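Local coordinates for cryptic loci regulator 2 (Schizosaccharomyces pombe 972h-, PDB 5IKJ), which is required for histone deacetylation and transcriptional silencing at heterochromatic loci, and for nucleosome positioning there, as part of the SHREC repressor complex, at residues H189-W192 / L193-L197; K218-Q221 / K222-R226; E230-D234 / T235-P239; S241-L244 / G245-V248. All blocks are in the same frame, centred on the assembly; numbering follows the deposited sequence.

Overall arrangement
The four contacts follow one another along the chain, from the zinc site to a beta sheet. Contact 1 lies on helix 183-195 and carries the zinc ligand His189. Contacts 2 and 3 lie in succession on helix 214-237, with centres about 18 Å apart. Contact 2 touches contact 1, where Tyr191 OH packs 3.7 Å from Gln221 NE2. The side chain of Lys218 in contact 2 is about 10 Å from the zinc ion. Contact 4 is the turn that leads into strand 247-252. It is tied to contact 3 by a salt bridge, Asp234 OD2 to Arg243 NE at 3.5 Å. Contacts 1 and 4 have centres about 35 Å apart, on opposite sides of the chain's centre.

Contact 1 of 4, residues H189-W192 / L193-L197; sequences HLYW and LISDL. With ZN (zinc ion), chain C.
His189 and Leu193 touch one turn apart on helix 183-195, beside the zinc ion that His189 holds. His189 ND1 binds the zinc ion at 2.1 Å. Cys204, Cys206 and Cys209 complete the site of three cysteines and one histidine. The imidazole CG stands anti to the backbone N (chi1 -165°), which brings the ring nearer the following turn. There Leu193 CD1 lies 4.0 Å from His189 CD2. The other methyl of this leucine, CD2, packs 3.7 Å from Trp192 CZ3. The indole also reaches the zinc ligand: Trp192 CE3 sits over one face of the imidazole, toward its rim. Further out, Trp192 NE1 makes a weak bond of 2.7 Å to Asp196 OD2, with indole and carboxylate planes 66° apart. Its stronger partner is Asn200 O. Asp196 is the first residue past the helix, and its N still closes the last turn on Trp192 O at 3.0 Å. Its carboxylate also takes Thr198 OG1 and Thr203 OG1. On another side of the helix, Ser195 OG lies 3.4 Å above one face of the Tyr191 ring. The ring of His66 stacks on this tyrosine. His189 NE2 is bonded to Asp21 OD2, so both imidazole nitrogens are used. This second-shell carboxylate probably fixes the ring's rotation and strengthens ND1 as a donor to the metal.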
loop_
_atom_site.group_PDB
_atom_site.type_symbol
_atom_site.label_atom_id
_atom_site.label_comp_id
_atom_site.label_asym_id
_atom_site.label_seq_id
_atom_site.Cartn_x
_atom_site.Cartn_y
_atom_site.Cartn_z
ATOM N N HIS A 189 3.801 8.540 19.969
ATOM C CA HIS A 189 3.316 9.895 20.200
ATOM C C HIS A 189 4.088 10.903 19.359
ATOM O O HIS A 189 3.498 11.836 18.802
ATOM C CB HIS A 189 3.418 10.247 21.683
ATOM C CG HIS A 189 2.627 11.457 22.069
ATOM N ND1 HIS A 189 1.256 11.435 22.205
ATOM C CD2 HIS A 189 3.012 12.726 22.341
ATOM C CE1 HIS A 189 0.830 12.638 22.548
ATOM N NE2 HIS A 189 1.876 13.440 22.637
ATOM N N LEU A 190 5.409 10.735 19.259
ATOM C CA LEU A 190 6.199 11.601 18.390
ATOM C C LEU A 190 5.673 11.566 16.963
ATOM O O LEU A 190 5.541 12.611 16.313
ATOM C CB LEU A 190 7.669 11.178 18.421
ATOM C CG LEU A 190 8.610 11.975 17.512
ATOM C CD1 LEU A 190 8.655 13.436 17.928
ATOM C CD2 LEU A 190 10.008 11.374 17.509
ATOM N N TYR A 191 5.374 10.370 16.456
ATOM C CA TYR A 191 4.885 10.235 15.090
ATOM C C TYR A 191 3.522 10.897 14.924
ATOM O O TYR A 191 3.224 11.461 13.865
ATOM C CB TYR A 191 4.823 8.755 14.718
ATOM C CG TYR A 191 4.258 8.474 13.349
ATOM C CD1 TYR A 191 5.038 8.621 12.209
ATOM C CD2 TYR A 191 2.948 8.042 13.196
ATOM C CE1 TYR A 191 4.525 8.357 10.956
ATOM C CE2 TYR A 191 2.427 7.775 11.948
ATOM C CZ TYR A 191 3.219 7.933 10.832
ATOM O OH TYR A 191 2.701 7.669 9.585
ATOM N N TRP A 192 2.683 10.842 15.960
ATOM C CA TRP A 192 1.393 11.523 15.911
ATOM C C TRP A 192 1.567 13.036 15.889
ATOM O O TRP A 192 0.799 13.745 15.228
ATOM C CB TRP A 192 0.539 11.099 17.105
ATOM C CG TRP A 192 -0.727 11.880 17.255
ATOM C CD1 TRP A 192 -1.896 11.684 16.580
ATOM C CD2 TRP A 192 -0.959 12.978 18.147
ATOM N NE1 TRP A 192 -2.839 12.595 16.992
ATOM C CE2 TRP A 192 -2.288 13.400 17.953
ATOM C CE3 TRP A 192 -0.169 13.647 19.088
ATOM C CZ2 TRP A 192 -2.847 14.460 18.664
ATOM C CZ3 TRP A 192 -0.725 14.700 19.793
ATOM C CH2 TRP A 192 -2.052 15.096 19.577
ATOM N N LEU A 193 2.570 13.551 16.605
ATOM C CA LEU A 193 2.774 14.994 16.668
ATOM C C LEU A 193 3.110 15.570 15.300
ATOM O O LEU A 193 2.686 16.682 14.967
ATOM C CB LEU A 193 3.880 15.327 17.669
ATOM C CG LEU A 193 3.493 15.332 19.149
ATOM C CD1 LEU A 193 4.735 15.493 20.012
ATOM C CD2 LEU A 193 2.489 16.439 19.447
ATOM N N ILE A 194 3.870 14.832 14.490
ATOM C CA ILE A 194 4.284 15.344 13.190
ATOM C C ILE A 194 3.344 14.940 12.060
ATOM O O ILE A 194 3.406 15.538 10.975
ATOM C CB ILE A 194 5.713 14.888 12.846
ATOM C CG1 ILE A 194 5.777 13.373 12.718
ATOM C CG2 ILE A 194 6.704 15.375 13.893
ATOM C CD1 ILE A 194 5.694 12.881 11.305
ATOM N N SER A 195 2.478 13.949 12.274
ATOM C CA SER A 195 1.621 13.421 11.216
ATOM C C SER A 195 0.188 13.939 11.290
ATOM O O SER A 195 -0.360 14.380 10.275
ATOM C CB SER A 195 1.618 11.889 11.255
ATOM O OG SER A 195 2.819 11.365 10.714
ATOM N N ASP A 196 -0.437 13.891 12.463
ATOM C CA ASP A 196 -1.847 14.260 12.586
ATOM C C ASP A 196 -1.973 15.773 12.470
ATOM O O ASP A 196 -1.694 16.510 13.416
ATOM C CB ASP A 196 -2.421 13.754 13.904
ATOM C CG ASP A 196 -3.921 13.979 14.013
ATOM O OD1 ASP A 196 -4.530 14.437 13.023
ATOM O OD2 ASP A 196 -4.491 13.690 15.086
ATOM N N LEU A 197 -2.401 16.240 11.295
ATOM C CA LEU A 197 -2.526 17.672 11.054
ATOM C C LEU A 197 -3.701 18.287 11.802
ATOM O O LEU A 197 -3.712 19.505 12.015
ATOM C CB LEU A 197 -2.663 17.930 9.555
ATOM C CG LEU A 197 -1.472 17.452 8.719
ATOM C CD1 LEU A 197 -1.815 17.427 7.239
ATOM C CD2 LEU A 197 -0.257 18.334 8.972
HETATM ZN ZN ZN C . 0.024 9.747 21.980
#

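Contact 2 of 4, residues K218-Q221 / K222-R226; sequences KNLQ and KENER
Glu225 OE2 is gripped by Gln221 NE2, one turn earlier, and by His66 NE2 from elsewhere in the chain. The Gln221-Glu225 pair is an i to i+4 side-chain hydrogen bond on helix 214-237. Gln221 NE2 donates to Glu225 OE2 at 2.8 Å, with an N-H...O angle of 157°. The carboxylate uses its anti lone pair, the one away from OE1. The acceptor lies close to the amide plane of Gln221, but the amide and carboxylate planes are turned 70° apart. A bend at chi2 of Gln221 (64°) helps to curl the amide round to the glutamate, whose own chain is extended beyond CG. Glu225 OE1 accepts from Ala71 N, so both carboxylate oxygens are used. With an alanine in place of Glu225, Gln221 NE2 and His66 NE2 would probably lose their shared acceptor, Ala71 N would lose OE1, and the glutamine amide would be freer to turn. Beneath this bond the helix is regular. Glu225 N bonds to Gln221 O at 2.8 Å, and Lys222 N bonds to Lys218 O at 3.0 Å. Lys218 turns its amine away from the next turn, to Thr214 OG1. Arg226 faces the chain of another protein, where it bonds to the backbone and makes a cation-pi contact with an aromatic side chain. A second side-chain pair lies on a more exposed side of the helix. There Leu220 and Asn224 cross obliquely, and Asn224 ND2 rests 3.6 Å from Leu220 CG.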
loop_
_atom_site.group_PDB
_atom_site.type_symbol
_atom_site.label_atom_id
_atom_site.label_comp_id
_atom_site.label_asym_id
_atom_site.label_seq_id
_atom_site.Cartn_x
_atom_site.Cartn_y
_atom_site.Cartn_z
ATOM N N LYS A 218 -1.999 0.209 17.014
ATOM C CA LYS A 218 -0.704 -0.022 16.380
ATOM C C LYS A 218 -0.830 -0.999 15.217
ATOM O O LYS A 218 -0.313 -0.749 14.122
ATOM C CB LYS A 218 0.301 -0.543 17.408
ATOM C CG LYS A 218 0.938 0.538 18.268
ATOM C CD LYS A 218 2.078 -0.020 19.117
ATOM C CE LYS A 218 1.608 -0.525 20.472
ATOM N NZ LYS A 218 2.237 0.244 21.581
ATOM N N ASN A 219 -1.520 -2.120 15.436
ATOM C CA ASN A 219 -1.649 -3.129 14.388
ATOM C C ASN A 219 -2.359 -2.564 13.163
ATOM O O ASN A 219 -1.906 -2.753 12.028
ATOM C CB ASN A 219 -2.392 -4.353 14.925
ATOM C CG ASN A 219 -1.592 -5.109 15.970
ATOM O OD1 ASN A 219 -0.371 -4.969 16.055
ATOM N ND2 ASN A 219 -2.277 -5.921 16.767
ATOM N N LEU A 220 -3.478 -1.865 13.372
ATOM C CA LEU A 220 -4.215 -1.302 12.245
ATOM C C LEU A 220 -3.348 -0.325 11.459
ATOM O O LEU A 220 -3.304 -0.370 10.225
ATOM C CB LEU A 220 -5.491 -0.616 12.734
ATOM C CG LEU A 220 -6.324 0.075 11.648
ATOM C CD1 LEU A 220 -6.750 -0.910 10.564
ATOM C CD2 LEU A 220 -7.541 0.756 12.254
ATOM N N GLN A 221 -2.655 0.573 12.163
ATOM C CA GLN A 221 -1.748 1.501 11.495
ATOM C C GLN A 221 -0.751 0.747 10.625
ATOM O O GLN A 221 -0.543 1.088 9.455
ATOM C CB GLN A 221 -1.022 2.358 12.535
ATOM C CG GLN A 221 0.044 3.289 11.969
ATOM C CD GLN A 221 -0.525 4.352 11.052
ATOM O OE1 GLN A 221 -1.708 4.683 11.126
ATOM N NE2 GLN A 221 0.319 4.896 10.179
ATOM N N LYS A 222 -0.133 -0.295 11.183
ATOM C CA LYS A 222 0.836 -1.084 10.431
ATOM C C LYS A 222 0.196 -1.703 9.192
ATOM O O LYS A 222 0.764 -1.653 8.095
ATOM C CB LYS A 222 1.431 -2.164 11.336
ATOM C CG LYS A 222 2.720 -2.783 10.827
ATOM C CD LYS A 222 3.268 -3.781 11.838
ATOM C CE LYS A 222 4.645 -4.289 11.450
ATOM N NZ LYS A 222 4.661 -4.910 10.098
ATOM N N GLU A 223 -1.004 -2.237 9.344
ATOM C CA GLU A 223 -1.709 -2.818 8.220
ATOM C C GLU A 223 -1.974 -1.770 7.156
ATOM O O GLU A 223 -1.827 -2.030 5.969
ATOM C CB GLU A 223 -3.034 -3.425 8.660
ATOM C CG GLU A 223 -2.911 -4.754 9.371
ATOM C CD GLU A 223 -4.210 -5.533 9.375
ATOM O OE1 GLU A 223 -5.279 -4.918 9.185
ATOM O OE2 GLU A 223 -4.160 -6.765 9.563
ATOM N N ASN A 224 -2.374 -0.581 7.586
ATOM C CA ASN A 224 -2.662 0.498 6.647
ATOM C C ASN A 224 -1.402 0.951 5.921
ATOM O O ASN A 224 -1.441 1.226 4.716
ATOM C CB ASN A 224 -3.308 1.669 7.383
ATOM C CG ASN A 224 -4.769 1.420 7.708
ATOM O OD1 ASN A 224 -5.476 0.747 6.958
ATOM N ND2 ASN A 224 -5.228 1.963 8.828
ATOM N N GLU A 225 -0.281 1.050 6.637
ATOM C CA GLU A 225 0.977 1.404 5.989
ATOM C C GLU A 225 1.349 0.379 4.925
ATOM O O GLU A 225 1.755 0.738 3.814
ATOM C CB GLU A 225 2.086 1.525 7.032
ATOM C CG GLU A 225 1.854 2.629 8.048
ATOM C CD GLU A 225 2.931 2.680 9.113
ATOM O OE1 GLU A 225 3.975 2.018 8.941
ATOM O OE2 GLU A 225 2.729 3.379 10.127
ATOM N N ARG A 226 1.176 -0.892 5.239
ATOM C CA ARG A 226 1.484 -1.932 4.281
ATOM C C ARG A 226 0.518 -1.882 3.106
ATOM O O ARG A 226 0.909 -2.123 1.978
ATOM C CB ARG A 226 1.481 -3.306 4.948
ATOM C CG ARG A 226 2.642 -3.510 5.902
ATOM C CD ARG A 226 2.866 -4.967 6.249
ATOM N NE ARG A 226 1.692 -5.576 6.847
ATOM C CZ ARG A 226 0.908 -6.439 6.220
ATOM N NH1 ARG A 226 -0.144 -6.934 6.836
ATOM N NH2 ARG A 226 1.180 -6.809 4.983
#

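Contact 3 of 4, residues E230-D234 / T235-P239; sequences ECKDD and TYTWP
Helix 214-237 ends in a wider pi-type turn, where Lys232 O accepts from both Tyr236 N and Thr237 N. The two bonds measure 2.6 Å from Tyr236 N and 2.9 Å from Thr237 N to Lys232 O. The donors come from opposite faces of the carbonyl plane. Just before, Thr235 OG1 donates to Cys231 O at 3.0 Å, from above the plane of that carbonyl. Lys232 runs beside Tyr236, and its NZ lies over one ring face, 4.0 Å from the centroid, in a cation-pi contact. The same amine bonds to the backbone of the chain of another protein. Asp233 CG lies anti to the carbonyl carbon (chi1 -66°), which sets the carboxylate alongside Thr237. Asp233 OD1 takes the hydroxyl of Thr237 OG1 at 2.9 Å on its anti lone pair. The carboxyl carbon, Asp233 CG, sits at the edge of the Trp238 ring, 3.8 Å from CD1. Were an alanine to replace Asp233, Thr237 OG1 would probably lose this acceptor, and a gap would open at the indole edge. Trp238 NE1 has its own partner, Thr74 OG1. Gln75 of helix 75-82 packs on Asp233 and its NE2 bonds to Thr237 OG1; Leu78 packs on Thr237. Trp390 of strand 387-390 lies against Cys231 and Thr235. Strand 255-266 supplies Arg264 for a salt bridge to Asp234, and Leu266 to meet Trp238.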
loop_
_atom_site.group_PDB
_atom_site.type_symbol
_atom_site.label_atom_id
_atom_site.label_comp_id
_atom_site.label_asym_id
_atom_site.label_seq_id
_atom_site.Cartn_x
_atom_site.Cartn_y
_atom_site.Cartn_z
ATOM N N GLU A 230 1.507 -1.714 -0.722
ATOM C CA GLU A 230 0.987 -2.708 -1.656
ATOM C C GLU A 230 0.299 -2.028 -2.832
ATOM O O GLU A 230 0.451 -2.450 -3.985
ATOM C CB GLU A 230 0.017 -3.649 -0.942
ATOM C CG GLU A 230 -0.446 -4.823 -1.791
ATOM C CD GLU A 230 -1.489 -5.671 -1.094
ATOM O OE1 GLU A 230 -1.594 -5.583 0.150
ATOM O OE2 GLU A 230 -2.206 -6.425 -1.787
ATOM N N CYS A 231 -0.462 -0.969 -2.554
ATOM C CA CYS A 231 -1.094 -0.193 -3.613
ATOM C C CYS A 231 -0.049 0.459 -4.507
ATOM O O CYS A 231 -0.092 0.332 -5.736
ATOM C CB CYS A 231 -2.001 0.864 -2.985
ATOM S SG CYS A 231 -2.926 1.845 -4.157
ATOM N N LYS A 232 0.904 1.164 -3.898
ATOM C CA LYS A 232 1.945 1.836 -4.666
ATOM C C LYS A 232 2.707 0.849 -5.540
ATOM O O LYS A 232 3.017 1.145 -6.699
ATOM C CB LYS A 232 2.895 2.562 -3.715
ATOM C CG LYS A 232 3.808 3.575 -4.381
ATOM C CD LYS A 232 4.622 4.335 -3.343
ATOM C CE LYS A 232 5.638 5.271 -3.981
ATOM N NZ LYS A 232 5.000 6.400 -4.716
ATOM N N ASP A 233 3.011 -0.336 -5.006
ATOM C CA ASP A 233 3.755 -1.319 -5.787
ATOM C C ASP A 233 2.917 -1.865 -6.936
ATOM O O ASP A 233 3.436 -2.092 -8.034
ATOM C CB ASP A 233 4.234 -2.456 -4.883
ATOM C CG ASP A 233 5.266 -2.000 -3.868
ATOM O OD1 ASP A 233 5.825 -0.896 -4.038
ATOM O OD2 ASP A 233 5.521 -2.750 -2.902
ATOM N N ASP A 234 1.617 -2.072 -6.709
ATOM C CA ASP A 234 0.754 -2.622 -7.749
ATOM C C ASP A 234 0.431 -1.612 -8.844
ATOM O O ASP A 234 -0.039 -2.011 -9.915
ATOM C CB ASP A 234 -0.548 -3.137 -7.130
ATOM C CG ASP A 234 -0.382 -4.489 -6.460
ATOM O OD1 ASP A 234 0.769 -4.959 -6.332
ATOM O OD2 ASP A 234 -1.405 -5.081 -6.057
ATOM N N THR A 235 0.662 -0.318 -8.604
ATOM C CA THR A 235 0.334 0.710 -9.582
ATOM C C THR A 235 1.499 1.619 -9.950
ATOM O O THR A 235 1.392 2.341 -10.947
ATOM C CB THR A 235 -0.820 1.589 -9.073
ATOM O OG1 THR A 235 -0.395 2.324 -7.920
ATOM C CG2 THR A 235 -2.031 0.738 -8.710
ATOM N N TYR A 236 2.599 1.607 -9.195
ATOM C CA TYR A 236 3.702 2.526 -9.446
ATOM C C TYR A 236 5.049 1.810 -9.458
ATOM O O TYR A 236 5.812 1.937 -10.421
ATOM C CB TYR A 236 3.698 3.642 -8.397
ATOM C CG TYR A 236 4.919 4.533 -8.417
ATOM C CD1 TYR A 236 5.011 5.602 -9.298
ATOM C CD2 TYR A 236 5.974 4.314 -7.542
ATOM C CE1 TYR A 236 6.123 6.420 -9.315
ATOM C CE2 TYR A 236 7.090 5.127 -7.551
ATOM C CZ TYR A 236 7.160 6.178 -8.439
ATOM O OH TYR A 236 8.271 6.988 -8.447
ATOM N N THR A 237 5.351 1.049 -8.404
ATOM C CA THR A 237 6.698 0.506 -8.239
ATOM C C THR A 237 6.911 -0.746 -9.086
ATOM O O THR A 237 7.818 -0.794 -9.924
ATOM C CB THR A 237 6.959 0.202 -6.762
ATOM O OG1 THR A 237 6.298 1.178 -5.946
ATOM C CG2 THR A 237 8.450 0.240 -6.470
ATOM N N TRP A 238 6.091 -1.772 -8.873
ATOM C CA TRP A 238 6.203 -3.040 -9.595
ATOM C C TRP A 238 4.841 -3.419 -10.163
ATOM O O TRP A 238 4.272 -4.460 -9.819
ATOM C CB TRP A 238 6.742 -4.132 -8.672
ATOM C CG TRP A 238 7.817 -3.657 -7.741
ATOM C CD1 TRP A 238 7.688 -3.396 -6.408
ATOM C CD2 TRP A 238 9.182 -3.378 -8.073
ATOM N NE1 TRP A 238 8.888 -2.975 -5.888
ATOM C CE2 TRP A 238 9.823 -2.956 -6.890
ATOM C CE3 TRP A 238 9.926 -3.445 -9.255
ATOM C CZ2 TRP A 238 11.169 -2.602 -6.854
ATOM C CZ3 TRP A 238 11.265 -3.094 -9.217
ATOM C CH2 TRP A 238 11.872 -2.678 -8.026
ATOM N N PRO A 239 4.289 -2.586 -11.050
ATOM C CA PRO A 239 2.891 -2.782 -11.463
ATOM C C PRO A 239 2.671 -3.951 -12.406
ATOM O O PRO A 239 1.589 -4.550 -12.375
ATOM C CB PRO A 239 2.540 -1.446 -12.133
ATOM C CG PRO A 239 3.850 -0.923 -12.625
ATOM C CD PRO A 239 4.859 -1.344 -11.600
#

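Contact 4 of 4, residues S241-L244 / G245-V248; sequences SYRL and GEVV
Arg243 to Glu246 form a type II beta turn, closed by Glu246 N donating to Arg243 O at 3.1 Å. Gly245 holds its third position at a positive phi of 95°. A CB at this position would collide with Leu244 O, which explains the glycine. The turn leads directly into strand 247-252. Glu246 folds back over it and closes it a second time. With CG anti to the carbonyl carbon (chi1 -65°), its carboxylate returns to Arg243, and Glu246 OE2 accepts from Arg243 N at 2.9 Å. The N-H comes from above the carboxylate plane, 52° out of it. Glu246 CD also rests 3.5 Å from Arg243 CB. The guanidinium of Arg243 leads away instead. It forms a salt bridge with Asp393 and bonds to the backbone oxygens of Asp234 and Lys388. Next to this polar group, Tyr242 CD1 meets Val248 CG1 at 3.7 Å. The tyrosine also packs on Pro311, and Val248 on Ile309, both of strand 309-311. The carboxylate of Glu246 is buried but well supplied. OE1 takes Lys388 N, and OE2 makes a salt bridge with Arg494 besides its bond to the turn. These partners would favour a charged glutamate, which probably stays ionised and ties the turn to strand 387-390.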
loop_
_atom_site.group_PDB
_atom_site.type_symbol
_atom_site.label_atom_id
_atom_site.label_comp_id
_atom_site.label_asym_id
_atom_site.label_seq_id
_atom_site.Cartn_x
_atom_site.Cartn_y
_atom_site.Cartn_z
ATOM N N SER A 241 2.665 -7.203 -12.863
ATOM C CA SER A 241 2.827 -8.310 -11.930
ATOM C C SER A 241 1.453 -8.848 -11.558
ATOM O O SER A 241 0.422 -8.237 -11.848
ATOM C CB SER A 241 3.585 -7.861 -10.679
ATOM O OG SER A 241 2.909 -6.789 -10.043
ATOM N N TYR A 242 1.457 -10.009 -10.912
ATOM C CA TYR A 242 0.257 -10.570 -10.315
ATOM C C TYR A 242 0.157 -10.133 -8.858
ATOM O O TYR A 242 1.156 -9.816 -8.208
ATOM C CB TYR A 242 0.262 -12.094 -10.429
ATOM C CG TYR A 242 0.129 -12.567 -11.856
ATOM C CD1 TYR A 242 -1.121 -12.771 -12.425
ATOM C CD2 TYR A 242 1.250 -12.790 -12.646
ATOM C CE1 TYR A 242 -1.250 -13.193 -13.733
ATOM C CE2 TYR A 242 1.129 -13.213 -13.956
ATOM C CZ TYR A 242 -0.122 -13.413 -14.494
ATOM O OH TYR A 242 -0.244 -13.831 -15.798
ATOM N N ARG A 243 -1.072 -10.112 -8.350
ATOM C CA ARG A 243 -1.377 -9.419 -7.108
ATOM C C ARG A 243 -1.856 -10.392 -6.039
ATOM O O ARG A 243 -2.476 -11.418 -6.333
ATOM C CB ARG A 243 -2.419 -8.320 -7.350
ATOM C CG ARG A 243 -1.891 -7.232 -8.271
ATOM C CD ARG A 243 -2.953 -6.245 -8.712
ATOM N NE ARG A 243 -2.350 -5.115 -9.414
ATOM C CZ ARG A 243 -3.025 -4.214 -10.122
ATOM N NH1 ARG A 243 -4.343 -4.301 -10.242
ATOM N NH2 ARG A 243 -2.375 -3.224 -10.720
ATOM N N LEU A 244 -1.548 -10.049 -4.792
ATOM C CA LEU A 244 -1.852 -10.910 -3.659
ATOM C C LEU A 244 -3.349 -11.159 -3.560
ATOM O O LEU A 244 -4.144 -10.214 -3.496
ATOM C CB LEU A 244 -1.327 -10.264 -2.376
ATOM C CG LEU A 244 0.191 -10.079 -2.321
ATOM C CD1 LEU A 244 0.595 -9.218 -1.134
ATOM C CD2 LEU A 244 0.890 -11.428 -2.263
ATOM N N GLY A 245 -3.732 -12.433 -3.550
ATOM C CA GLY A 245 -5.121 -12.819 -3.458
ATOM C C GLY A 245 -5.805 -13.085 -4.780
ATOM O O GLY A 245 -6.973 -13.494 -4.781
ATOM N N GLU A 246 -5.125 -12.871 -5.904
ATOM C CA GLU A 246 -5.740 -13.091 -7.203
ATOM C C GLU A 246 -5.786 -14.576 -7.539
ATOM O O GLU A 246 -4.922 -15.357 -7.131
ATOM C CB GLU A 246 -4.977 -12.350 -8.300
ATOM C CG GLU A 246 -5.022 -10.839 -8.189
ATOM C CD GLU A 246 -4.573 -10.153 -9.464
ATOM O OE1 GLU A 246 -5.304 -9.264 -9.950
ATOM O OE2 GLU A 246 -3.494 -10.506 -9.985
ATOM N N VAL A 247 -6.811 -14.956 -8.295
ATOM C CA VAL A 247 -6.958 -16.307 -8.820
ATOM C C VAL A 247 -6.392 -16.326 -10.232
ATOM O O VAL A 247 -6.799 -15.524 -11.082
ATOM C CB VAL A 247 -8.432 -16.748 -8.800
ATOM C CG1 VAL A 247 -8.625 -18.052 -9.562
ATOM C CG2 VAL A 247 -8.915 -16.896 -7.362
ATOM N N VAL A 248 -5.453 -17.236 -10.486
ATOM C CA VAL A 248 -4.688 -17.259 -11.721
ATOM C C VAL A 248 -4.644 -18.687 -12.255
ATOM O O VAL A 248 -5.129 -19.625 -11.623
ATOM C CB VAL A 248 -3.258 -16.709 -11.526
ATOM C CG1 VAL A 248 -3.297 -15.327 -10.883
ATOM C CG2 VAL A 248 -2.417 -17.667 -10.684
#